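Local coordinates for acetyltransferase, GNAT family (Listeria monocytogenes str. 4b, PDB 2OH1), which probably transfers an acetyl group from acetyl-coenzyme A to an acceptor substrate, as other members of the GNAT superfamily do, at residues 69-72 and 76-79; 25-30 and 65-70. All coordinates share one frame; numbering follows the deposited sequence.

Contact 1: residues 69-72 and 76-79; sequences LFET and ALAG
Phe70 O receives two backbone N-H groups from the facing strand. Ala78 N lies 2.8 Å from Phe70 O and in its carbonyl plane, while Gly79 N, 3.1 Å from Phe70 O, is tilted a little out of that plane. In return Phe70 N donates to Gly79 O at 2.9 Å. The same Gly79 O sits in the plane of the Phe70 ring, beside its edge and 3.7 Å from Phe70 CD1. With Ala78 and Gly79 both set against Phe70, this is a classic beta bulge in the antiparallel hairpin of strands 67-71 and 77-84; it shifts the register by one, and the next pair, Glu71 with Leu77, is non-hydrogen-bonded. Toward the turn, Thr72 N bonds to Ala76 O at 2.9 Å. With chi1 at 65° the Thr72 hydroxyl sits between the backbone N and the carbonyl carbon, where Thr72 OG1 accepts from Ala76 N at 3.0 Å. On the Glu71 face, Leu77 sends its CD1 branch back across the hairpin, 4.0 Å from Glu71 CG and slightly farther from Leu69 CB. Beyond CG, Glu71 stays extended and its OE1 forms a salt bridge with Arg17 of strand 12-18. On the other face, the Phe70 side chain touches Val16 of that strand and Met124 of helix 120-134.

Contact 2: residues 25-30 and 65-70; sequences LKINDL and GEVALF
Ile27 makes both contacts between this turn of helix 24-40 and strand 67-71, which carries Val67 and Leu69 on the face turned to the helix. Leu25 and Lys26 lie in the first turn of the helix; their carbonyls accept the N-H groups of Asp29 and Leu30, continuing the helix past Ile27. Ile27 itself points toward the strand. Its CA lies 9.1 Å from Leu69 CA, a gap spanned entirely by side chains, with no hydrogen bond between the segments. The longer branch of Ile27 leaves beside the backbone N (chi1 -60°) and runs on extended (chi2 162°), which sends CD1 out toward the sheet. There Ile27 CD1 meets Val67 CG1 at 4.0 Å, the two side chains sliding past one another in opposite directions. One carbon nearer the helix, Ile27 CG1 lies 4.3 Å from Leu69 CD2. On the strand, Val67 CG1 and Leu69 CD2 are themselves 3.9 Å apart, so the end of Ile27 rests against a pair of touching methyl groups. One turn on, Leu30 also points toward the strand but touches Ala80 of the next one, strand 77-84. Ile58 of helix 58-63 touches both Ile27 and Val67, and Ala19 does the same from the loop leading into helix 24-40. Helix 58-63 ends in a Schellman motif at Gly65, with positive phi, from which the chain turns into strand 67-71. A first helix laid over the antiparallel strands of the N-terminal half of the sheet, with helix 58-63 leading back into them, is the arrangement characteristic of the GNAT fold.

The two contacts share strand 67-71 and have their centres about 9 Å apart. Leu69 takes part in both, facing Leu77 in contact 1 and Ile27 in contact 2, whereas Phe70 bonds across the hairpin and turns its ring to the opposite face of the sheet. The helix of contact 2 also reaches the second hairpin strand: Leu30 CD2 packs 3.8 Å from Leu77 CD2, and Lys26 CE lies 3.9 Å from Leu77 CB. Helix 120-134, which the Phe70 side chain touches, covers the face away from helix 24-40. In relatives acetyl-coenzyme A usually binds where the central parallel strands splay, here probably 103-111 and 139-145; both contacts belong to the antiparallel half beside it.

Contact 1: residues 69-72 and 76-79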
loop_
_atom_site.group_PDB
_atom_site.type_symbol
_atom_site.label_atom_id
_atom_site.label_comp_id
_atom_site.label_asym_id
_atom_site.label_seq_id
_atom_site.Cartn_x
_atom_site.Cartn_y
_atom_site.Cartn_z
ATOM N N LEU A 69 -3.199 -6.714 7.402
ATOM C CA LEU A 69 -3.209 -8.043 6.869
ATOM C C LEU A 69 -4.624 -8.410 6.448
ATOM O O LEU A 69 -5.581 -8.123 7.144
ATOM C CB LEU A 69 -2.767 -9.013 7.964
ATOM C CG LEU A 69 -1.358 -8.723 8.530
ATOM C CD1 LEU A 69 -1.033 -9.823 9.615
ATOM C CD2 LEU A 69 -0.314 -8.623 7.447
ATOM N N PHE A 70 -4.718 -9.131 5.342
ATOM C CA PHE A 70 -6.001 -9.494 4.690
ATOM C C PHE A 70 -5.947 -11.009 4.565
ATOM O O PHE A 70 -5.080 -11.538 3.853
ATOM C CB PHE A 70 -6.116 -8.783 3.331
ATOM C CG PHE A 70 -6.158 -7.312 3.480
ATOM C CD1 PHE A 70 -4.980 -6.591 3.644
ATOM C CD2 PHE A 70 -7.375 -6.658 3.523
ATOM C CE1 PHE A 70 -5.040 -5.214 3.859
ATOM C CE2 PHE A 70 -7.416 -5.241 3.739
ATOM C CZ PHE A 70 -6.241 -4.558 3.916
ATOM N N GLU A 71 -6.809 -11.689 5.319
ATOM C CA GLU A 71 -6.772 -13.143 5.449
ATOM C C GLU A 71 -8.103 -13.794 5.045
ATOM O O GLU A 71 -9.175 -13.195 5.246
ATOM C CB GLU A 71 -6.384 -13.507 6.883
ATOM C CG GLU A 71 -4.993 -13.067 7.277
ATOM C CD GLU A 71 -4.720 -13.261 8.774
ATOM O OE1 GLU A 71 -5.591 -12.974 9.597
ATOM O OE2 GLU A 71 -3.592 -13.690 9.107
ATOM N N THR A 72 -8.044 -15.049 4.636
ATOM C CA THR A 72 -9.277 -15.819 4.466
ATOM C C THR A 72 -9.737 -16.324 5.831
ATOM O O THR A 72 -8.953 -16.339 6.773
ATOM C CB THR A 72 -9.052 -17.001 3.517
ATOM O OG1 THR A 72 -8.130 -17.915 4.129
ATOM C CG2 THR A 72 -8.486 -16.519 2.156
ATOM N N ALA A 76 -5.494 -18.131 5.550
ATOM C CA ALA A 76 -4.470 -17.882 4.520
ATOM C C ALA A 76 -4.227 -16.371 4.410
ATOM O O ALA A 76 -5.180 -15.620 4.478
ATOM C CB ALA A 76 -4.889 -18.447 3.150
ATOM N N LEU A 77 -2.992 -15.968 4.263
ATOM C CA LEU A 77 -2.673 -14.566 4.076
ATOM C C LEU A 77 -2.833 -14.240 2.599
ATOM O O LEU A 77 -2.051 -14.678 1.764
ATOM C CB LEU A 77 -1.243 -14.275 4.505
ATOM C CG LEU A 77 -0.799 -12.801 4.501
ATOM C CD1 LEU A 77 -1.731 -11.907 5.302
ATOM C CD2 LEU A 77 0.703 -12.640 4.950
ATOM N N ALA A 78 -3.891 -13.499 2.273
ATOM C CA ALA A 78 -4.180 -13.053 0.901
ATOM C C ALA A 78 -3.464 -11.810 0.461
ATOM O O ALA A 78 -3.140 -11.635 -0.698
ATOM C CB ALA A 78 -5.711 -12.830 0.714
ATOM N N GLY A 79 -3.247 -10.886 1.391
ATOM C CA GLY A 79 -2.544 -9.662 1.075
ATOM C C GLY A 79 -2.054 -8.953 2.311
ATOM O O GLY A 79 -2.497 -9.260 3.445
#

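Contact 2: residues 25-30 and 65-70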
loop_
_atom_site.group_PDB
_atom_site.type_symbol
_atom_site.label_atom_id
_atom_site.label_comp_id
_atom_site.label_asym_id
_atom_site.label_seq_id
_atom_site.Cartn_x
_atom_site.Cartn_y
_atom_site.Cartn_z
ATOM N N LEU A 25 7.431 -12.948 11.131
ATOM C CA LEU A 25 8.212 -13.904 10.310
ATOM C C LEU A 25 7.451 -14.195 9.035
ATOM O O LEU A 25 8.045 -14.269 7.940
ATOM C CB LEU A 25 8.563 -15.183 11.086
ATOM C CG LEU A 25 9.763 -15.004 12.011
ATOM C CD1 LEU A 25 10.065 -16.331 12.724
ATOM C CD2 LEU A 25 11.007 -14.509 11.284
ATOM N N LYS A 26 6.135 -14.244 9.100
ATOM C CA LYS A 26 5.315 -14.441 7.947
ATOM C C LYS A 26 5.303 -13.255 6.961
ATOM O O LYS A 26 5.299 -13.451 5.742
ATOM C CB LYS A 26 3.905 -14.682 8.405
ATOM C CG LYS A 26 2.955 -15.036 7.311
ATOM C CD LYS A 26 1.828 -15.981 7.826
ATOM C CE LYS A 26 0.962 -16.601 6.679
ATOM N NZ LYS A 26 -0.398 -17.100 7.201
ATOM N N ILE A 27 5.276 -12.025 7.480
ATOM C CA ILE A 27 5.427 -10.858 6.643
ATOM C C ILE A 27 6.799 -10.824 5.966
ATOM O O ILE A 27 6.885 -10.501 4.786
ATOM C CB ILE A 27 5.242 -9.560 7.459
ATOM C CG1 ILE A 27 3.821 -9.568 8.067
ATOM C CG2 ILE A 27 5.529 -8.339 6.566
ATOM C CD1 ILE A 27 3.610 -8.593 9.244
ATOM N N ASN A 28 7.842 -11.165 6.714
ATOM C CA ASN A 28 9.226 -11.214 6.229
ATOM C C ASN A 28 9.375 -12.217 5.072
ATOM O O ASN A 28 10.165 -11.959 4.122
ATOM C CB ASN A 28 10.187 -11.532 7.393
ATOM C CG ASN A 28 11.673 -11.324 7.045
ATOM O OD1 ASN A 28 12.119 -10.206 6.720
ATOM N ND2 ASN A 28 12.454 -12.400 7.146
ATOM N N ASP A 29 8.598 -13.323 5.132
ATOM C CA ASP A 29 8.605 -14.371 4.094
ATOM C C ASP A 29 7.856 -13.879 2.897
ATOM O O ASP A 29 8.316 -14.030 1.744
ATOM C CB ASP A 29 7.987 -15.667 4.552
ATOM C CG ASP A 29 8.937 -16.525 5.353
ATOM O OD1 ASP A 29 10.180 -16.272 5.403
ATOM O OD2 ASP A 29 8.395 -17.464 5.993
ATOM N N LEU A 30 6.743 -13.208 3.140
ATOM C CA LEU A 30 5.969 -12.590 2.099
ATOM C C LEU A 30 6.750 -11.498 1.281
ATOM O O LEU A 30 6.640 -11.414 0.034
ATOM C CB LEU A 30 4.702 -12.016 2.638
ATOM C CG LEU A 30 3.760 -11.341 1.654
ATOM C CD1 LEU A 30 3.363 -12.243 0.443
ATOM C CD2 LEU A 30 2.451 -10.709 2.239
ATOM N N GLY A 65 1.251 0.370 13.866
ATOM C CA GLY A 65 -0.030 0.053 13.244
ATOM C C GLY A 65 -0.071 0.381 11.752
ATOM O O GLY A 65 -1.141 0.748 11.214
ATOM N N GLU A 66 1.065 0.188 11.102
ATOM C CA GLU A 66 1.228 0.539 9.707
ATOM C C GLU A 66 1.194 -0.661 8.770
ATOM O O GLU A 66 1.505 -0.492 7.576
ATOM C CB GLU A 66 2.536 1.346 9.548
ATOM C CG GLU A 66 2.365 2.753 10.097
ATOM C CD GLU A 66 3.597 3.663 10.070
ATOM O OE1 GLU A 66 4.735 3.157 10.005
ATOM O OE2 GLU A 66 3.448 4.904 10.083
ATOM N N VAL A 67 0.931 -1.870 9.287
ATOM C CA VAL A 67 0.796 -3.052 8.477
ATOM C C VAL A 67 -0.585 -3.633 8.622
ATOM O O VAL A 67 -1.006 -4.011 9.725
ATOM C CB VAL A 67 1.810 -4.116 8.864
ATOM C CG1 VAL A 67 1.703 -5.302 7.860
ATOM C CG2 VAL A 67 3.249 -3.614 8.868
ATOM N N ALA A 68 -1.323 -3.739 7.542
ATOM C CA ALA A 68 -2.666 -4.343 7.548
ATOM C C ALA A 68 -2.611 -5.661 6.821
ATOM O O ALA A 68 -1.990 -5.740 5.746
ATOM C CB ALA A 68 -3.654 -3.424 6.874
ATOM N N LEU A 69 -3.199 -6.714 7.402
ATOM C CA LEU A 69 -3.209 -8.043 6.869
ATOM C C LEU A 69 -4.624 -8.410 6.448
ATOM O O LEU A 69 -5.581 -8.123 7.144
ATOM C CB LEU A 69 -2.767 -9.013 7.964
ATOM C CG LEU A 69 -1.358 -8.723 8.530
ATOM C CD1 LEU A 69 -1.033 -9.823 9.615
ATOM C CD2 LEU A 69 -0.314 -8.623 7.447
ATOM N N PHE A 70 -4.718 -9.131 5.342
ATOM C CA PHE A 70 -6.001 -9.494 4.690
ATOM C C PHE A 70 -5.947 -11.009 4.565
ATOM O O PHE A 70 -5.080 -11.538 3.853
ATOM C CB PHE A 70 -6.116 -8.783 3.331
ATOM C CG PHE A 70 -6.158 -7.312 3.480
ATOM C CD1 PHE A 70 -4.980 -6.591 3.644
ATOM C CD2 PHE A 70 -7.375 -6.658 3.523
ATOM C CE1 PHE A 70 -5.040 -5.214 3.859
ATOM C CE2 PHE A 70 -7.416 -5.241 3.739
ATOM C CZ PHE A 70 -6.241 -4.558 3.916
#